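Local atomic coordinates of farnesyl diphosphate phosphatase YisP (Bacillus subtilis subsp. subtilis, PDB entry 3WE9), a protein that hydrolyses farnesyl diphosphate to farnesol and diphosphate, a reaction that supports biofilm formation. Residues 147-161 with 212-226. Residues are numbered along the deposited sequence; the frame is centred on the assembly and turned at random.
Sequences QLKQAAVSLGLAIQL and AEAYLEECQDALPLF
Y215 enters helix 147-161 as a knob into a hole made by S154, L157, A158 and L161, in an antiparallel helix pair of the all-helical squalene/phytoene synthase fold. The axes of helices 147-161 and 212-221 approach to 8.0 Å, with their N-to-C directions 147° apart, a spacing consistent with the small residues here: the CA atoms of A151 and C219 are 4.5 Å apart, and those of A158 and A212 4.8 Å. L157 covers one face of the Y215 ring, its CG standing 3.9 Å from the centroid and 9° off the normal, a CH-pi contact; S154 OG lies at the ring edge, in plane. S154 OG donates a hydrogen bond to E218 OE1 (2.5 Å), from above the carboxylate plane. E218 reaches it because CG is anti to the backbone N (chi1 -166°) and the chain beyond is extended. Beside the Y215 contact, A158 CB meets L216 CD2 at 3.5 Å. Toward the other end the fit is apolar: A151 CB meets A222 CB, and L148 lays CD2 over one face of the F226 ring, 3.6 Å from its centroid, and CD1 against F226 CD1, while CD2 also presses against L225 CB at 3.5 Å, tighter than usual for carbons. An alanine in place of F226 would probably leave CD1 and CD2 of L148 without the ring they rest on. Beyond the pair, L157 touches A125 and Y126 of helix 118-140, whereas C219 packs on V234 of helix 228-250, to which E213 and E217 are tied by salt bridges with R249 and R242.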
ATOM      1  N   GLN A 147     -12.793 -15.408   5.798  1.00 43.53           N
ATOM      2  CA  GLN A 147     -12.002 -15.276   7.017  1.00 42.66           C
ATOM      3  C   GLN A 147     -10.792 -14.344   6.899  1.00 40.67           C
ATOM      4  O   GLN A 147     -10.284 -13.862   7.911  1.00 40.15           O
ATOM      5  CB  GLN A 147     -11.505 -16.651   7.464  1.00 45.36           C
ATOM      6  CG  GLN A 147     -12.585 -17.624   7.898  1.00 48.07           C
ATOM      7  CD  GLN A 147     -12.008 -18.973   8.284  1.00 50.80           C
ATOM      8  OE1 GLN A 147     -11.111 -19.060   9.127  1.00 51.45           O
ATOM      9  NE2 GLN A 147     -12.516 -20.036   7.667  1.00 52.38           N
ATOM     10  N   LEU A 148     -10.336 -14.094   5.673  1.00 37.78           N
ATOM     11  CA  LEU A 148      -9.161 -13.251   5.440  1.00 34.51           C
ATOM     12  C   LEU A 148      -9.438 -11.880   4.815  1.00 32.35           C
ATOM     13  O   LEU A 148      -8.518 -11.077   4.637  1.00 29.90           O
ATOM     14  CB  LEU A 148      -8.166 -14.008   4.552  1.00 34.84           C
ATOM     15  CG  LEU A 148      -7.507 -15.263   5.131  1.00 33.85           C
ATOM     16  CD1 LEU A 148      -6.801 -16.027   4.027  1.00 34.13           C
ATOM     17  CD2 LEU A 148      -6.532 -14.865   6.227  1.00 34.66           C
ATOM     18  N   LYS A 149     -10.696 -11.617   4.476  1.00 29.11           N
ATOM     19  CA  LYS A 149     -11.082 -10.350   3.861  1.00 28.44           C
ATOM     20  C   LYS A 149     -10.692  -9.148   4.717  1.00 28.41           C
ATOM     21  O   LYS A 149     -10.092  -8.193   4.226  1.00 28.20           O
ATOM     22  CB  LYS A 149     -12.591 -10.340   3.612  1.00 29.74           C
ATOM     23  CG  LYS A 149     -13.152  -9.063   3.000  1.00 31.90           C
ATOM     24  CD  LYS A 149     -14.677  -9.151   2.954  1.00 34.96           C
ATOM     25  CE  LYS A 149     -15.334  -7.817   2.629  1.00 36.96           C
ATOM     26  NZ  LYS A 149     -15.269  -7.459   1.193  1.00 39.27           N
ATOM     27  N   GLN A 150     -11.043  -9.203   5.999  1.00 28.63           N
ATOM     28  CA  GLN A 150     -10.735  -8.127   6.935  1.00 28.52           C
ATOM     29  C   GLN A 150      -9.224  -7.884   7.002  1.00 26.94           C
ATOM     30  O   GLN A 150      -8.769  -6.735   7.024  1.00 25.45           O
ATOM     31  CB  GLN A 150     -11.269  -8.487   8.325  1.00 31.40           C
ATOM     32  CG  GLN A 150     -11.063  -7.421   9.382  1.00 37.38           C
ATOM     33  CD  GLN A 150     -11.520  -7.883  10.755  1.00 40.62           C
ATOM     34  OE1 GLN A 150     -12.684  -8.243  10.947  1.00 44.13           O
ATOM     35  NE2 GLN A 150     -10.603  -7.874  11.719  1.00 41.04           N
ATOM     36  N   ALA A 151      -8.453  -8.969   7.022  1.00 23.07           N
ATOM     37  CA  ALA A 151      -6.999  -8.876   7.093  1.00 22.08           C
ATOM     38  C   ALA A 151      -6.394  -8.249   5.838  1.00 20.10           C
ATOM     39  O   ALA A 151      -5.435  -7.483   5.923  1.00 18.32           O
ATOM     40  CB  ALA A 151      -6.398 -10.256   7.324  1.00 20.98           C
ATOM     41  N   ALA A 152      -6.948  -8.590   4.679  1.00 19.78           N
ATOM     42  CA  ALA A 152      -6.461  -8.055   3.410  1.00 19.99           C
ATOM     43  C   ALA A 152      -6.729  -6.551   3.326  1.00 19.36           C
ATOM     44  O   ALA A 152      -5.856  -5.772   2.946  1.00 17.78           O
ATOM     45  CB  ALA A 152      -7.141  -8.775   2.244  1.00 20.26           C
ATOM     46  N   VAL A 153      -7.943  -6.145   3.677  1.00 18.65           N
ATOM     47  CA  VAL A 153      -8.303  -4.736   3.640  1.00 19.13           C
ATOM     48  C   VAL A 153      -7.457  -3.957   4.649  1.00 18.89           C
ATOM     49  O   VAL A 153      -6.944  -2.878   4.341  1.00 16.34           O
ATOM     50  CB  VAL A 153      -9.807  -4.535   3.953  1.00 21.55           C
ATOM     51  CG1 VAL A 153     -10.125  -3.048   4.080  1.00 20.31           C
ATOM     52  CG2 VAL A 153     -10.655  -5.161   2.840  1.00 22.18           C
ATOM     53  N   SER A 154      -7.301  -4.512   5.846  1.00 16.77           N
ATOM     54  CA  SER A 154      -6.507  -3.853   6.872  1.00 18.58           C
ATOM     55  C   SER A 154      -5.050  -3.688   6.429  1.00 18.10           C
ATOM     56  O   SER A 154      -4.430  -2.665   6.693  1.00 17.98           O
ATOM     57  CB  SER A 154      -6.577  -4.640   8.183  1.00 21.14           C
ATOM     58  OG  SER A 154      -7.832  -4.440   8.816  1.00 20.95           O
ATOM     59  N   LEU A 155      -4.507  -4.697   5.755  1.00 18.83           N
ATOM     60  CA  LEU A 155      -3.130  -4.626   5.278  1.00 18.05           C
ATOM     61  C   LEU A 155      -2.976  -3.501   4.252  1.00 16.46           C
ATOM     62  O   LEU A 155      -2.081  -2.670   4.362  1.00 14.88           O
ATOM     63  CB  LEU A 155      -2.713  -5.954   4.643  1.00 18.87           C
ATOM     64  CG  LEU A 155      -1.293  -5.960   4.058  1.00 18.53           C
ATOM     65  CD1 LEU A 155      -0.281  -5.673   5.160  1.00 19.54           C
ATOM     66  CD2 LEU A 155      -1.013  -7.303   3.391  1.00 20.45           C
ATOM     67  N   GLY A 156      -3.855  -3.479   3.257  1.00 14.68           N
ATOM     68  CA  GLY A 156      -3.783  -2.446   2.237  1.00 15.69           C
ATOM     69  C   GLY A 156      -3.969  -1.056   2.816  1.00 14.47           C
ATOM     70  O   GLY A 156      -3.282  -0.107   2.426  1.00 14.08           O
ATOM     71  N   LEU A 157      -4.918  -0.941   3.737  1.00 13.95           N
ATOM     72  CA  LEU A 157      -5.220   0.316   4.415  1.00 16.77           C
ATOM     73  C   LEU A 157      -3.967   0.786   5.165  1.00 15.43           C
ATOM     74  O   LEU A 157      -3.533   1.926   5.020  1.00 14.01           O
ATOM     75  CB  LEU A 157      -6.378   0.078   5.399  1.00 17.16           C
ATOM     76  CG  LEU A 157      -7.023   1.083   6.371  1.00 21.81           C
ATOM     77  CD1 LEU A 157      -6.097   2.232   6.708  1.00 21.24           C
ATOM     78  CD2 LEU A 157      -8.313   1.580   5.780  1.00 23.78           C
ATOM     79  N   ALA A 158      -3.387  -0.111   5.959  1.00 14.28           N
ATOM     80  CA  ALA A 158      -2.189   0.208   6.734  1.00 14.80           C
ATOM     81  C   ALA A 158      -1.019   0.627   5.835  1.00 14.60           C
ATOM     82  O   ALA A 158      -0.291   1.578   6.138  1.00 13.77           O
ATOM     83  CB  ALA A 158      -1.786  -0.998   7.578  1.00 14.31           C
ATOM     84  N   ILE A 159      -0.836  -0.087   4.729  1.00 13.05           N
ATOM     85  CA  ILE A 159       0.250   0.229   3.805  1.00 13.64           C
ATOM     86  C   ILE A 159       0.091   1.639   3.232  1.00 14.58           C
ATOM     87  O   ILE A 159       1.071   2.373   3.055  1.00 12.84           O
ATOM     88  CB  ILE A 159       0.306  -0.817   2.669  1.00 13.64           C
ATOM     89  CG1 ILE A 159       0.817  -2.153   3.233  1.00 13.83           C
ATOM     90  CG2 ILE A 159       1.183  -0.320   1.530  1.00 13.02           C
ATOM     91  CD1 ILE A 159       0.707  -3.335   2.259  1.00 16.07           C
ATOM     92  N   GLN A 160      -1.147   2.027   2.947  1.00 12.59           N
ATOM     93  CA  GLN A 160      -1.391   3.366   2.424  1.00 13.76           C
ATOM     94  C   GLN A 160      -1.054   4.394   3.512  1.00 12.24           C
ATOM     95  O   GLN A 160      -0.458   5.441   3.239  1.00 14.06           O
ATOM     96  CB  GLN A 160      -2.852   3.503   1.984  1.00 18.48           C
ATOM     97  CG  GLN A 160      -3.146   4.793   1.242  1.00 21.35           C
ATOM     98  CD  GLN A 160      -2.405   4.888  -0.084  1.00 25.02           C
ATOM     99  OE1 GLN A 160      -1.181   4.791  -0.135  1.00 25.85           O
ATOM    100  NE2 GLN A 160      -3.151   5.085  -1.165  1.00 27.12           N
ATOM    101  N   LEU A 161      -1.425   4.096   4.751  1.00 13.12           N
ATOM    102  CA  LEU A 161      -1.118   5.004   5.852  1.00 13.02           C
ATOM    103  C   LEU A 161       0.389   5.129   6.010  1.00 12.10           C
ATOM    104  O   LEU A 161       0.909   6.217   6.264  1.00 11.84           O
ATOM    105  CB  LEU A 161      -1.726   4.507   7.166  1.00 13.74           C
ATOM    106  CG  LEU A 161      -3.248   4.631   7.312  1.00 15.33           C
ATOM    107  CD1 LEU A 161      -3.678   4.067   8.669  1.00 13.98           C
ATOM    108  CD2 LEU A 161      -3.664   6.091   7.181  1.00 14.24           C
ATOM    109  N   ALA A 212      -2.036   3.026  12.089  1.00 14.20           N
ATOM    110  CA  ALA A 212      -1.474   2.182  11.045  1.00 16.32           C
ATOM    111  C   ALA A 212      -1.002   0.853  11.634  1.00 17.15           C
ATOM    112  O   ALA A 212      -1.268  -0.211  11.084  1.00 17.73           O
ATOM    113  CB  ALA A 212      -0.309   2.898  10.358  1.00 14.74           C
ATOM    114  N   GLU A 213      -0.311   0.920  12.763  1.00 17.29           N
ATOM    115  CA  GLU A 213       0.206  -0.278  13.409  1.00 18.72           C
ATOM    116  C   GLU A 213      -0.908  -1.190  13.923  1.00 18.34           C
ATOM    117  O   GLU A 213      -0.756  -2.411  13.945  1.00 18.99           O
ATOM    118  CB  GLU A 213       1.169   0.136  14.535  1.00 22.60           C
ATOM    119  CG  GLU A 213       2.328   0.989  13.991  1.00 29.00           C
ATOM    120  CD  GLU A 213       3.316   1.449  15.046  1.00 31.04           C
ATOM    121  OE1 GLU A 213       2.885   2.056  16.043  1.00 37.27           O
ATOM    122  OE2 GLU A 213       4.530   1.213  14.870  1.00 35.14           O
ATOM    123  N   ALA A 214      -2.031  -0.601  14.322  1.00 18.10           N
ATOM    124  CA  ALA A 214      -3.165  -1.388  14.796  1.00 19.15           C
ATOM    125  C   ALA A 214      -3.698  -2.216  13.612  1.00 19.86           C
ATOM    126  O   ALA A 214      -4.057  -3.382  13.769  1.00 18.17           O
ATOM    127  CB  ALA A 214      -4.264  -0.463  15.342  1.00 19.00           C
ATOM    128  N   TYR A 215      -3.753  -1.609  12.427  1.00 17.99           N
ATOM    129  CA  TYR A 215      -4.222  -2.329  11.250  1.00 18.73           C
ATOM    130  C   TYR A 215      -3.239  -3.443  10.899  1.00 19.59           C
ATOM    131  O   TYR A 215      -3.648  -4.553  10.572  1.00 18.79           O
ATOM    132  CB  TYR A 215      -4.382  -1.379  10.058  1.00 19.01           C
ATOM    133  CG  TYR A 215      -5.609  -0.497  10.135  1.00 18.85           C
ATOM    134  CD1 TYR A 215      -6.889  -1.023   9.935  1.00 18.74           C
ATOM    135  CD2 TYR A 215      -5.492   0.862  10.396  1.00 16.05           C
ATOM    136  CE1 TYR A 215      -8.021  -0.205   9.987  1.00 18.16           C
ATOM    137  CE2 TYR A 215      -6.610   1.684  10.455  1.00 18.54           C
ATOM    138  CZ  TYR A 215      -7.869   1.148  10.246  1.00 19.11           C
ATOM    139  OH  TYR A 215      -8.963   1.980  10.284  1.00 22.49           O
ATOM    140  N   LEU A 216      -1.943  -3.144  10.978  1.00 18.31           N
ATOM    141  CA  LEU A 216      -0.910  -4.136  10.675  1.00 18.94           C
ATOM    142  C   LEU A 216      -1.015  -5.341  11.611  1.00 20.43           C
ATOM    143  O   LEU A 216      -1.037  -6.484  11.161  1.00 19.23           O
ATOM    144  CB  LEU A 216       0.484  -3.506  10.798  1.00 18.01           C
ATOM    145  CG  LEU A 216       0.870  -2.428   9.768  1.00 16.21           C
ATOM    146  CD1 LEU A 216       2.183  -1.773  10.174  1.00 20.02           C
ATOM    147  CD2 LEU A 216       0.978  -3.044   8.381  1.00 17.28           C
ATOM    148  N   GLU A 217      -1.084  -5.075  12.913  1.00 22.75           N
ATOM    149  CA  GLU A 217      -1.187  -6.129  13.922  1.00 25.17           C
ATOM    150  C   GLU A 217      -2.406  -7.014  13.654  1.00 26.20           C
ATOM    151  O   GLU A 217      -2.392  -8.219  13.905  1.00 24.15           O
ATOM    152  CB  GLU A 217      -1.282  -5.495  15.313  1.00 30.47           C
ATOM    153  CG  GLU A 217      -1.191  -6.475  16.482  1.00 38.48           C
ATOM    154  CD  GLU A 217       0.011  -7.408  16.381  1.00 42.80           C
ATOM    155  OE1 GLU A 217       1.089  -6.951  15.942  1.00 46.08           O
ATOM    156  OE2 GLU A 217      -0.122  -8.598  16.749  1.00 46.04           O
ATOM    157  N   GLU A 218      -3.455  -6.393  13.132  1.00 26.83           N
ATOM    158  CA  GLU A 218      -4.702  -7.071  12.801  1.00 28.36           C
ATOM    159  C   GLU A 218      -4.461  -8.123  11.721  1.00 27.88           C
ATOM    160  O   GLU A 218      -4.993  -9.232  11.780  1.00 26.22           O
ATOM    161  CB  GLU A 218      -5.697  -6.028  12.305  1.00 30.54           C
ATOM    162  CG  GLU A 218      -7.131  -6.457  12.226  1.00 33.86           C
ATOM    163  CD  GLU A 218      -8.045  -5.253  12.156  1.00 33.99           C
ATOM    164  OE1 GLU A 218      -8.685  -5.038  11.107  1.00 33.75           O
ATOM    165  OE2 GLU A 218      -8.103  -4.508  13.160  1.00 36.57           O
ATOM    166  N   CYS A 219      -3.657  -7.767  10.726  1.00 27.60           N
ATOM    167  CA  CYS A 219      -3.346  -8.695   9.646  1.00 26.66           C
ATOM    168  C   CYS A 219      -2.360  -9.733  10.163  1.00 25.52           C
ATOM    169  O   CYS A 219      -2.374 -10.887   9.741  1.00 23.63           O
ATOM    170  CB  CYS A 219      -2.737  -7.951   8.457  1.00 25.93           C
ATOM    171  SG  CYS A 219      -2.309  -9.028   7.069  1.00 25.72           S
ATOM    172  N   GLN A 220      -1.500  -9.305  11.080  1.00 25.68           N
ATOM    173  CA  GLN A 220      -0.504 -10.186  11.679  1.00 27.35           C
ATOM    174  C   GLN A 220      -1.209 -11.332  12.398  1.00 27.58           C
ATOM    175  O   GLN A 220      -0.790 -12.488  12.302  1.00 27.24           O
ATOM    176  CB  GLN A 220       0.361  -9.402  12.673  1.00 28.50           C
ATOM    177  CG  GLN A 220       1.427 -10.226  13.385  1.00 30.49           C
ATOM    178  CD  GLN A 220       2.560 -10.654  12.465  1.00 33.41           C
ATOM    179  OE1 GLN A 220       3.134  -9.834  11.745  1.00 33.94           O
ATOM    180  NE2 GLN A 220       2.896 -11.943  12.494  1.00 35.51           N
ATOM    181  N   ASP A 221      -2.287 -11.010  13.109  1.00 27.55           N
ATOM    182  CA  ASP A 221      -3.041 -12.026  13.840  1.00 29.69           C
ATOM    183  C   ASP A 221      -3.681 -13.058  12.907  1.00 30.06           C
ATOM    184  O   ASP A 221      -3.880 -14.211  13.292  1.00 28.33           O
ATOM    185  CB  ASP A 221      -4.149 -11.392  14.692  1.00 30.62           C
ATOM    186  CG  ASP A 221      -3.616 -10.493  15.790  1.00 33.49           C
ATOM    187  OD1 ASP A 221      -2.517 -10.764  16.324  1.00 32.94           O
ATOM    188  OD2 ASP A 221      -4.316  -9.516  16.131  1.00 34.98           O
ATOM    189  N   ALA A 222      -4.008 -12.644  11.684  1.00 28.38           N
ATOM    190  CA  ALA A 222      -4.637 -13.544  10.720  1.00 28.09           C
ATOM    191  C   ALA A 222      -3.638 -14.194   9.765  1.00 27.47           C
ATOM    192  O   ALA A 222      -4.026 -14.933   8.861  1.00 27.60           O
ATOM    193  CB  ALA A 222      -5.697 -12.787   9.927  1.00 27.06           C
ATOM    194  N   LEU A 223      -2.354 -13.923   9.976  1.00 27.03           N
ATOM    195  CA  LEU A 223      -1.296 -14.462   9.130  1.00 28.71           C
ATOM    196  C   LEU A 223      -1.314 -15.988   8.961  1.00 30.47           C
ATOM    197  O   LEU A 223      -1.132 -16.493   7.851  1.00 28.96           O
ATOM    198  CB  LEU A 223       0.070 -14.015   9.660  1.00 30.70           C
ATOM    199  CG  LEU A 223       1.301 -14.451   8.862  1.00 32.28           C
ATOM    200  CD1 LEU A 223       1.189 -13.956   7.425  1.00 33.32           C
ATOM    201  CD2 LEU A 223       2.565 -13.914   9.525  1.00 34.41           C
ATOM    202  N   PRO A 224      -1.526 -16.741  10.058  1.00 30.01           N
ATOM    203  CA  PRO A 224      -1.553 -18.207   9.958  1.00 30.02           C
ATOM    204  C   PRO A 224      -2.700 -18.764   9.109  1.00 29.53           C
ATOM    205  O   PRO A 224      -2.653 -19.918   8.681  1.00 31.35           O
ATOM    206  CB  PRO A 224      -1.658 -18.657  11.421  1.00 29.68           C
ATOM    207  CG  PRO A 224      -1.031 -17.520  12.181  1.00 30.68           C
ATOM    208  CD  PRO A 224      -1.588 -16.318  11.469  1.00 28.13           C
ATOM    209  N   LEU A 225      -3.724 -17.950   8.876  1.00 28.67           N
ATOM    210  CA  LEU A 225      -4.881 -18.372   8.087  1.00 28.69           C
ATOM    211  C   LEU A 225      -4.663 -18.327   6.579  1.00 28.19           C
ATOM    212  O   LEU A 225      -5.388 -18.975   5.829  1.00 27.67           O
ATOM    213  CB  LEU A 225      -6.102 -17.520   8.424  1.00 28.59           C
ATOM    214  CG  LEU A 225      -6.623 -17.584   9.858  1.00 30.40           C
ATOM    215  CD1 LEU A 225      -7.823 -16.661   9.983  1.00 30.57           C
ATOM    216  CD2 LEU A 225      -6.999 -19.017  10.217  1.00 30.81           C
ATOM    217  N   PHE A 226      -3.690 -17.544   6.128  1.00 25.28           N
ATOM    218  CA  PHE A 226      -3.411 -17.461   4.699  1.00 23.77           C
ATOM    219  C   PHE A 226      -2.789 -18.768   4.233  1.00 21.22           C
ATOM    220  O   PHE A 226      -2.081 -19.423   4.991  1.00 21.20           O
ATOM    221  CB  PHE A 226      -2.437 -16.318   4.409  1.00 22.40           C
ATOM    222  CG  PHE A 226      -3.086 -14.969   4.357  1.00 21.85           C
ATOM    223  CD1 PHE A 226      -3.682 -14.521   3.182  1.00 22.74           C
ATOM    224  CD2 PHE A 226      -3.106 -14.149   5.481  1.00 23.03           C
ATOM    225  CE1 PHE A 226      -4.294 -13.265   3.123  1.00 21.87           C
ATOM    226  CE2 PHE A 226      -3.714 -12.894   5.437  1.00 23.83           C
ATOM    227  CZ  PHE A 226      -4.308 -12.451   4.255  1.00 22.58           C
TER